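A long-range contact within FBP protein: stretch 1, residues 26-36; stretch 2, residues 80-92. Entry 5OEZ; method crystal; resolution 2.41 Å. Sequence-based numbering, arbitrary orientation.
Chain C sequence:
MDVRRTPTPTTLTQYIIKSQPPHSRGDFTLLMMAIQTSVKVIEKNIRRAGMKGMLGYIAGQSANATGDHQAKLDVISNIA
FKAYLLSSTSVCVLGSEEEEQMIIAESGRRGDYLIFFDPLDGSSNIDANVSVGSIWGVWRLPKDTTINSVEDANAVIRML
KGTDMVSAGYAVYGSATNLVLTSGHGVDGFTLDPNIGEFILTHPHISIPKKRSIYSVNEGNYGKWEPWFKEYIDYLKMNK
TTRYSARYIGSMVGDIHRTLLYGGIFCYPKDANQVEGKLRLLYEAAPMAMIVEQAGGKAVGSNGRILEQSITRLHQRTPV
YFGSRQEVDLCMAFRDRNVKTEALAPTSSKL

Stretch 1 (26-36) GDFTLLMMAIQ
Stretch 2, residues 80-92: AFKAYLLSSTSVC

The one hydrogen bond across this contact joins a loop hydroxyl to a helical carbonyl already in use: Ser 90 OG donates to Asp 27 O at 2.7 Å, while Leu 31 N donates to that same Asp 27 O at 3.0 Å within its helix. Ser 90 adopts chi1 m (-73°), its CA 5.3 Å from that of Asp 27.

Helix 27-36 and the helix that enters stretch 2 at Ala 80 run nearly antiparallel, at 157° with axes 8.5 Å apart at closest approach. Ala 34 lies where the backbones come close: its CA is 5.2 Å from Tyr 84 CA, and Ala 34 CB sits 3.4 Å from Tyr 84 O and 3.9 Å from Ser 88 CB. Beside it, Leu 85 (m, t) places CD2 3.7 Å from Leu 31 CD1 and 3.9 Å from Ile 35 CG1, an apolar cluster that Leu 31 (t, p) extends through CD1 to Val 91 CG1 at 3.7 Å. Ile 35 (m, t) also brings CG2 to 4.4 Å from Phe 81 CE1.

After the second helix, Thr 89 turns the chain with positive phi (71/6), and Ser 90 follows at -98/-17. Ser 88 OG (chi1 p) braces the turn, donating to Leu 85 O at 2.6 Å and accepting from Ser 90 N at 3.1 Å. Leu 30 (m, t) packs CD1 3.5 Å from Ser 88 O.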

# COMPACT_ATOMS: atom_id res chain seq x y z
N GLY C 26 16.53 13.95 24.16
CA GLY C 26 15.94 13.19 23.05
C GLY C 26 15.15 11.94 23.43
O GLY C 26 14.76 11.17 22.55
N ASP C 27 14.93 11.74 24.73
CA ASP C 27 14.10 10.64 25.22
C ASP C 27 12.70 10.68 24.60
O ASP C 27 12.16 9.66 24.20
CB ASP C 27 13.96 10.68 26.76
CG ASP C 27 15.08 9.92 27.48
OD1 ASP C 27 16.25 9.99 27.03
OD2 ASP C 27 14.77 9.25 28.50
N PHE C 28 12.13 11.87 24.48
CA PHE C 28 10.75 12.01 24.03
C PHE C 28 10.61 11.62 22.55
O PHE C 28 9.60 11.02 22.15
CB PHE C 28 10.22 13.44 24.29
CG PHE C 28 8.74 13.58 24.05
CD1 PHE C 28 7.83 12.86 24.80
CD2 PHE C 28 8.25 14.43 23.06
CE1 PHE C 28 6.47 12.97 24.57
CE2 PHE C 28 6.90 14.55 22.82
CZ PHE C 28 6.00 13.82 23.58
N THR C 29 11.60 11.99 21.75
CA THR C 29 11.65 11.60 20.35
C THR C 29 11.63 10.08 20.21
O THR C 29 10.86 9.54 19.40
CB THR C 29 12.89 12.21 19.69
OG1 THR C 29 12.79 13.63 19.75
CG2 THR C 29 13.02 11.80 18.22
N LEU C 30 12.47 9.39 20.98
CA LEU C 30 12.52 7.94 20.92
C LEU C 30 11.20 7.33 21.36
O LEU C 30 10.73 6.37 20.74
CB LEU C 30 13.69 7.37 21.73
CG LEU C 30 15.12 7.77 21.33
CD1 LEU C 30 16.14 6.93 22.09
CD2 LEU C 30 15.34 7.67 19.84
N LEU C 31 10.59 7.89 22.41
CA LEU C 31 9.26 7.45 22.84
C LEU C 31 8.23 7.56 21.71
O LEU C 31 7.49 6.63 21.44
CB LEU C 31 8.79 8.25 24.05
CG LEU C 31 7.45 7.85 24.66
CD1 LEU C 31 7.62 6.57 25.45
CD2 LEU C 31 6.92 8.95 25.57
N MET C 32 8.17 8.72 21.06
CA MET C 32 7.21 8.94 19.99
C MET C 32 7.49 8.09 18.76
O MET C 32 6.55 7.73 18.06
CB MET C 32 7.08 10.42 19.63
CG MET C 32 6.44 11.26 20.74
SD MET C 32 4.89 10.59 21.39
CE MET C 32 3.93 10.27 19.89
N MET C 33 8.76 7.75 18.50
CA MET C 33 9.08 6.76 17.46
C MET C 33 8.45 5.43 17.76
O MET C 33 7.88 4.78 16.87
CB MET C 33 10.57 6.50 17.33
CG MET C 33 11.20 6.94 16.04
SD MET C 33 12.18 8.43 16.26
CE MET C 33 13.50 8.12 17.40
N ALA C 34 8.63 4.99 19.01
CA ALA C 34 8.09 3.71 19.43
C ALA C 34 6.55 3.66 19.31
O ALA C 34 5.99 2.65 18.86
CB ALA C 34 8.55 3.40 20.84
N ILE C 35 5.89 4.76 19.67
CA ILE C 35 4.43 4.85 19.57
C ILE C 35 3.95 4.84 18.12
O ILE C 35 2.96 4.19 17.79
CB ILE C 35 3.89 6.09 20.33
CG1 ILE C 35 4.06 5.87 21.84
CG2 ILE C 35 2.42 6.34 20.03
CD1 ILE C 35 3.69 7.05 22.72
N GLN C 36 4.64 5.60 17.26
CA GLN C 36 4.30 5.61 15.84
C GLN C 36 4.42 4.21 15.25
O GLN C 36 3.53 3.79 14.50
CB GLN C 36 5.22 6.53 15.07
CG GLN C 36 4.94 7.99 15.27
CD GLN C 36 5.94 8.83 14.50
OE1 GLN C 36 5.82 8.98 13.29
NE2 GLN C 36 6.95 9.36 15.21
N ALA C 80 2.51 -5.36 20.78
CA ALA C 80 3.20 -4.37 19.96
C ALA C 80 3.63 -3.17 20.77
O ALA C 80 4.82 -2.83 20.82
CB ALA C 80 2.32 -3.93 18.81
N PHE C 81 2.67 -2.53 21.43
CA PHE C 81 2.98 -1.39 22.30
C PHE C 81 4.08 -1.70 23.31
O PHE C 81 5.00 -0.91 23.47
CB PHE C 81 1.74 -0.87 23.02
CG PHE C 81 1.07 0.27 22.33
CD1 PHE C 81 1.57 1.55 22.43
CD2 PHE C 81 -0.10 0.07 21.60
CE1 PHE C 81 0.95 2.61 21.80
CE2 PHE C 81 -0.74 1.13 20.97
CZ PHE C 81 -0.21 2.40 21.07
N LYS C 82 3.99 -2.85 23.97
CA LYS C 82 4.97 -3.20 25.00
C LYS C 82 6.34 -3.44 24.43
O LYS C 82 7.33 -3.01 25.02
CB LYS C 82 4.53 -4.44 25.79
CG LYS C 82 3.31 -4.21 26.65
CD LYS C 82 2.99 -5.35 27.61
CE LYS C 82 3.23 -6.75 27.08
NZ LYS C 82 2.69 -7.72 28.07
N ALA C 83 6.41 -4.14 23.30
CA ALA C 83 7.70 -4.50 22.71
C ALA C 83 8.47 -3.27 22.25
O ALA C 83 9.65 -3.11 22.57
CB ALA C 83 7.50 -5.46 21.56
N TYR C 84 7.78 -2.38 21.54
CA TYR C 84 8.42 -1.19 21.03
C TYR C 84 8.72 -0.17 22.12
O TYR C 84 9.78 0.47 22.08
CB TYR C 84 7.60 -0.60 19.86
CG TYR C 84 7.56 -1.53 18.65
CD1 TYR C 84 8.73 -1.89 18.00
CD2 TYR C 84 6.35 -2.06 18.18
CE1 TYR C 84 8.70 -2.76 16.91
CE2 TYR C 84 6.32 -2.93 17.09
CZ TYR C 84 7.50 -3.26 16.46
OH TYR C 84 7.49 -4.12 15.39
N LEU C 85 7.83 -0.00 23.10
CA LEU C 85 8.07 0.96 24.19
C LEU C 85 9.22 0.53 25.09
O LEU C 85 10.06 1.34 25.43
CB LEU C 85 6.82 1.21 25.03
CG LEU C 85 5.70 2.02 24.37
CD1 LEU C 85 4.41 1.90 25.16
CD2 LEU C 85 6.09 3.48 24.23
N LEU C 86 9.26 -0.75 25.46
CA LEU C 86 10.34 -1.25 26.31
C LEU C 86 11.71 -1.17 25.64
O LEU C 86 12.70 -0.90 26.31
CB LEU C 86 10.05 -2.68 26.80
CG LEU C 86 8.89 -2.81 27.81
CD1 LEU C 86 8.54 -4.28 28.06
CD2 LEU C 86 9.20 -2.11 29.14
N SER C 87 11.77 -1.38 24.32
CA SER C 87 13.03 -1.29 23.59
C SER C 87 13.43 0.14 23.23
O SER C 87 14.52 0.35 22.73
CB SER C 87 13.00 -2.18 22.33
OG SER C 87 12.21 -1.60 21.28
N SER C 88 12.56 1.11 23.45
CA SER C 88 12.88 2.51 23.12
C SER C 88 14.03 3.11 23.95
O SER C 88 14.64 4.09 23.50
CB SER C 88 11.63 3.40 23.25
OG SER C 88 11.20 3.55 24.60
N THR C 89 14.28 2.56 25.15
CA THR C 89 15.13 3.13 26.19
C THR C 89 14.54 4.36 26.89
O THR C 89 15.20 4.97 27.74
CB THR C 89 16.57 3.49 25.72
OG1 THR C 89 16.55 4.70 24.95
CG2 THR C 89 17.20 2.34 24.92
N SER C 90 13.30 4.71 26.59
CA SER C 90 12.69 5.94 27.12
C SER C 90 11.80 5.74 28.36
O SER C 90 11.47 6.71 29.02
CB SER C 90 11.88 6.63 26.02
OG SER C 90 12.76 7.22 25.09
N VAL C 91 11.37 4.51 28.63
CA VAL C 91 10.34 4.29 29.66
C VAL C 91 10.94 3.67 30.91
O VAL C 91 11.80 2.79 30.85
CB VAL C 91 9.14 3.46 29.15
CG1 VAL C 91 8.72 3.92 27.77
CG2 VAL C 91 9.42 1.98 29.16
N CYS C 92 10.48 4.17 32.05
CA CYS C 92 10.74 3.57 33.36
C CYS C 92 9.69 2.50 33.67
O CYS C 92 10.02 1.36 34.05
CB CYS C 92 10.67 4.67 34.42
SG CYS C 92 11.11 4.05 36.05